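Local structure of scavenger receptor with C-type lectin type I (Homo sapiens, 2OX8) at residues V41-N44 / E48-W51; N73-L78 / H98-G103. The protein binds the leukocyte cell-surface glycan Lewis(x) through its C-type lectin carbohydrate-recognition domain, and probably serves as a scavenger receptor. One frame throughout, in Å; residues are numbered along the deposited sequence.

Interaction 1 of 2, residues V41-N44 / E48-W51. With ZN (zinc ion), chain F.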
# COMPACT_ATOMS: atom_id res chain seq x y z
N VAL A 41 0.64 -2.40 4.35
CA VAL A 41 0.34 -1.18 5.07
C VAL A 41 -1.02 -0.51 4.79
O VAL A 41 -1.50 -0.52 3.65
CB VAL A 41 1.48 -0.16 4.83
CG1 VAL A 41 1.45 0.31 3.39
CG2 VAL A 41 1.38 0.99 5.77
N PHE A 42 -1.63 0.05 5.83
CA PHE A 42 -2.89 0.79 5.73
C PHE A 42 -2.45 2.20 6.08
O PHE A 42 -1.69 2.41 7.04
CB PHE A 42 -3.91 0.36 6.79
CG PHE A 42 -4.40 -1.05 6.66
CD1 PHE A 42 -4.90 -1.71 7.76
CD2 PHE A 42 -4.32 -1.72 5.44
CE1 PHE A 42 -5.31 -3.05 7.66
CE2 PHE A 42 -4.74 -3.05 5.33
CZ PHE A 42 -5.23 -3.71 6.45
N ILE A 43 -2.90 3.18 5.30
CA ILE A 43 -2.53 4.57 5.58
C ILE A 43 -3.81 5.33 5.97
O ILE A 43 -4.62 5.65 5.10
CB ILE A 43 -1.86 5.20 4.36
CG1 ILE A 43 -0.56 4.46 4.08
CG2 ILE A 43 -1.63 6.69 4.60
CD1 ILE A 43 -0.05 4.63 2.70
N ASN A 44 -3.98 5.60 7.26
CA ASN A 44 -5.19 6.25 7.71
C ASN A 44 -5.16 7.69 8.22
O ASN A 44 -6.15 8.16 8.78
CB ASN A 44 -5.85 5.36 8.75
CG ASN A 44 -6.40 4.11 8.14
OD1 ASN A 44 -7.23 4.16 7.25
ND2 ASN A 44 -5.93 2.96 8.62
N GLU A 48 0.65 9.95 9.08
CA GLU A 48 1.26 8.66 8.79
C GLU A 48 1.79 8.73 7.35
O GLU A 48 2.94 8.41 7.09
CB GLU A 48 0.25 7.51 8.95
CG GLU A 48 0.84 6.11 8.70
CD GLU A 48 -0.19 4.98 8.82
OE1 GLU A 48 0.19 3.80 8.76
OE2 GLU A 48 -1.38 5.27 8.95
N GLN A 49 0.94 9.18 6.44
CA GLN A 49 1.33 9.31 5.03
C GLN A 49 2.58 10.17 4.87
O GLN A 49 3.45 9.86 4.06
CB GLN A 49 0.17 9.90 4.21
CG GLN A 49 0.51 10.31 2.80
CD GLN A 49 0.86 9.15 1.90
OE1 GLN A 49 0.01 8.30 1.61
NE2 GLN A 49 2.11 9.10 1.46
N GLN A 50 2.70 11.25 5.64
CA GLN A 50 3.89 12.09 5.54
C GLN A 50 5.14 11.38 6.07
O GLN A 50 6.24 11.62 5.59
CB GLN A 50 3.69 13.41 6.29
CG GLN A 50 2.50 14.22 5.76
CD GLN A 50 2.33 15.57 6.44
OE1 GLN A 50 2.29 15.67 7.67
NE2 GLN A 50 2.21 16.63 5.64
N TRP A 51 4.96 10.50 7.05
CA TRP A 51 6.08 9.76 7.64
C TRP A 51 6.55 8.68 6.69
O TRP A 51 7.74 8.50 6.47
CB TRP A 51 5.66 9.10 8.95
CG TRP A 51 6.74 8.27 9.54
CD1 TRP A 51 7.82 8.71 10.23
CD2 TRP A 51 6.88 6.83 9.47
NE1 TRP A 51 8.63 7.66 10.60
CE2 TRP A 51 8.08 6.49 10.15
CE3 TRP A 51 6.11 5.81 8.90
CZ2 TRP A 51 8.53 5.16 10.27
CZ3 TRP A 51 6.56 4.48 9.02
CH2 TRP A 51 7.76 4.18 9.70
ZN ZN F . -1.11 2.33 9.05
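A zinc site of the C-type lectin domain closes the short loop between strand 39-40 and helix 46-55, and E48, in the first turn of that helix, meets F42 on the ion. The carbonyl F42 O binds the zinc at 2.1 Å, and E48 OE1 does so at 2.0 Å; E129, from strand 125-131, completes the protein part of the site. E48 reaches across with CG anti to its backbone N (chi1 -178°) and the rest of the chain extended, which carries the carboxylate across to the loop, OE1 to the metal and OE2 toward N44 N. This second oxygen takes a backbone bond: N44 N donates to E48 OE2 at 3.1 Å, fairly straight at 162°, coming from above the carboxylate plane by 39°. Beside this polar pair, I43 CG2 lies against Q49 CB at 3.7 Å, and the amide end of Q49 bends back so that OE1 also touches I43 CD1; that same oxygen accepts a hydrogen bond from W115 NE1. The carboxylate is thus fixed in position and rotation, while Y17 OH bonds to OE1 as well. Metal, the backbone N-H of N44 and the Y17 hydroxyl together probably stabilise the negative charge of this buried glutamate.

Interaction 2 of 2, residues N73-L78 / H98-G103; sequences NEWKWL and HGHGPG. With ZN (zinc ion), chain H.
H100 NE2 binds a zinc ion at 2.2 Å, while the other ring nitrogen of H100, ND1, is hydrogen-bonded to P93 O. With both nitrogens engaged, the imidazole can hardly turn, and it is this fixed ring that W75 meets. The indole comes in with its six-membered ring edge toward the imidazole face, an offset edge-to-face pair whose centroids lie 5.4 Å apart with the planes at 74°. The nearest approach is W75 CZ2 to H100 CE1, 3.4 Å, and CE1 lies close to the indole plane, at the edge of the ring. W75 NE1 is 3.7 Å from the same CE1, so one carbon of the imidazole is met along the pyrrole and benzo edges alike. H100 places its ring by a chi1 of 52°, which sets CG between the backbone N and the carbonyl carbon and turns the ring toward W75. W88 packs edge-to-face on W75, and D117 of strand 115-118 touches both W75 and H100. D68, E72 and D105 join H100 on the metal: a histidine and three carboxylates from the two runs flanking strand 76-77 in the sequence, D68 and E72 before it, H100 and D105 after it, a metal site in the long-loop region of the C-type lectin fold.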
# COMPACT_ATOMS: atom_id res chain seq x y z
N ASN A 73 -14.53 -0.74 -7.99
CA ASN A 73 -14.66 0.68 -7.64
C ASN A 73 -14.96 0.96 -6.17
O ASN A 73 -15.13 2.12 -5.79
CB ASN A 73 -15.73 1.35 -8.50
CG ASN A 73 -15.58 1.03 -9.97
OD1 ASN A 73 -14.47 1.09 -10.52
ND2 ASN A 73 -16.69 0.68 -10.62
N GLU A 74 -15.05 -0.09 -5.36
CA GLU A 74 -15.32 0.05 -3.92
C GLU A 74 -13.99 -0.27 -3.21
O GLU A 74 -13.80 -1.35 -2.65
CB GLU A 74 -16.43 -0.93 -3.51
CG GLU A 74 -17.08 -0.69 -2.13
CD GLU A 74 -18.28 -1.62 -1.87
OE1 GLU A 74 -18.69 -1.79 -0.70
OE2 GLU A 74 -18.80 -2.18 -2.85
N TRP A 75 -13.06 0.70 -3.26
CA TRP A 75 -11.73 0.53 -2.67
C TRP A 75 -11.75 0.41 -1.17
O TRP A 75 -12.36 1.22 -0.48
CB TRP A 75 -10.79 1.67 -3.13
CG TRP A 75 -10.51 1.58 -4.60
CD1 TRP A 75 -11.40 1.82 -5.61
CD2 TRP A 75 -9.36 0.99 -5.23
NE1 TRP A 75 -10.89 1.40 -6.82
CE2 TRP A 75 -9.64 0.89 -6.61
CE3 TRP A 75 -8.12 0.54 -4.75
CZ2 TRP A 75 -8.73 0.36 -7.53
CZ3 TRP A 75 -7.21 0.00 -5.67
CH2 TRP A 75 -7.52 -0.08 -7.04
N LYS A 76 -11.06 -0.62 -0.68
CA LYS A 76 -10.97 -0.89 0.75
C LYS A 76 -9.60 -1.41 1.17
O LYS A 76 -8.86 -2.00 0.39
CB LYS A 76 -12.00 -1.95 1.15
CG LYS A 76 -13.45 -1.58 1.00
CD LYS A 76 -14.28 -2.80 1.35
CE LYS A 76 -15.76 -2.61 1.08
NZ LYS A 76 -16.42 -3.95 1.03
N TRP A 77 -9.28 -1.18 2.44
CA TRP A 77 -8.04 -1.65 3.01
C TRP A 77 -8.30 -3.12 3.30
O TRP A 77 -9.45 -3.49 3.53
CB TRP A 77 -7.75 -0.90 4.31
CG TRP A 77 -7.47 0.54 4.12
CD1 TRP A 77 -8.23 1.58 4.56
CD2 TRP A 77 -6.32 1.11 3.48
NE1 TRP A 77 -7.61 2.77 4.25
CE2 TRP A 77 -6.44 2.52 3.59
CE3 TRP A 77 -5.20 0.58 2.84
CZ2 TRP A 77 -5.49 3.39 3.07
CZ3 TRP A 77 -4.24 1.45 2.33
CH2 TRP A 77 -4.40 2.84 2.45
N LEU A 78 -7.27 -3.96 3.28
CA LEU A 78 -7.45 -5.39 3.51
C LEU A 78 -8.27 -5.78 4.76
O LEU A 78 -8.59 -6.95 4.96
CB LEU A 78 -6.08 -6.10 3.58
CG LEU A 78 -5.18 -5.98 2.37
CD1 LEU A 78 -3.79 -6.49 2.72
CD2 LEU A 78 -5.76 -6.73 1.20
N HIS A 98 -13.04 6.91 -16.76
CA HIS A 98 -13.21 5.81 -17.71
C HIS A 98 -13.16 4.47 -16.99
O HIS A 98 -13.29 3.41 -17.62
CB HIS A 98 -12.09 5.84 -18.76
CG HIS A 98 -12.01 7.12 -19.53
ND1 HIS A 98 -13.05 7.60 -20.31
CD2 HIS A 98 -11.01 8.02 -19.66
CE1 HIS A 98 -12.69 8.73 -20.87
NE2 HIS A 98 -11.45 9.01 -20.50
N GLY A 99 -12.97 4.51 -15.67
CA GLY A 99 -12.88 3.30 -14.89
C GLY A 99 -11.58 2.61 -15.25
O GLY A 99 -11.28 2.46 -16.43
N HIS A 100 -10.78 2.21 -14.25
CA HIS A 100 -9.53 1.53 -14.58
C HIS A 100 -9.85 0.23 -15.29
O HIS A 100 -11.01 -0.21 -15.30
CB HIS A 100 -8.66 1.28 -13.34
CG HIS A 100 -9.39 0.59 -12.22
ND1 HIS A 100 -10.06 1.28 -11.24
CD2 HIS A 100 -9.54 -0.73 -11.93
CE1 HIS A 100 -10.60 0.42 -10.39
NE2 HIS A 100 -10.29 -0.81 -10.79
N GLY A 101 -8.85 -0.39 -15.89
CA GLY A 101 -9.09 -1.62 -16.62
C GLY A 101 -8.96 -2.84 -15.75
O GLY A 101 -8.61 -2.73 -14.57
N PRO A 102 -9.24 -4.03 -16.30
CA PRO A 102 -9.14 -5.30 -15.56
C PRO A 102 -7.72 -5.53 -15.06
O PRO A 102 -6.75 -5.13 -15.71
CB PRO A 102 -9.57 -6.33 -16.60
CG PRO A 102 -9.13 -5.70 -17.89
CD PRO A 102 -9.58 -4.27 -17.71
N GLY A 103 -7.61 -6.18 -13.91
CA GLY A 103 -6.30 -6.46 -13.35
C GLY A 103 -5.74 -5.35 -12.47
O GLY A 103 -5.14 -5.62 -11.43
ZN ZN H . -10.77 -2.71 -9.85

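Following the chain from the N terminus, interaction 1 comes first, joining the loop after strand 39-40 to helix 46-55, with three residues between its segments, two of them already helical; through the shared zinc it also reaches strand 125-131. Interaction 2 spans a longer excursion without helix or strand, bringing together the run just before strand 76-77 and the loop before strand 106-109. The two are in series, neither nested nor crossed, and their centres lie about 20 Å apart. They nevertheless touch where W77 and L78 pack on residues 42-44: F42 CD2 is 3.6 Å from W77 CE3. The first closure is made through a metal shared by both segments; the second is an aromatic contact beside a metal held by one of them.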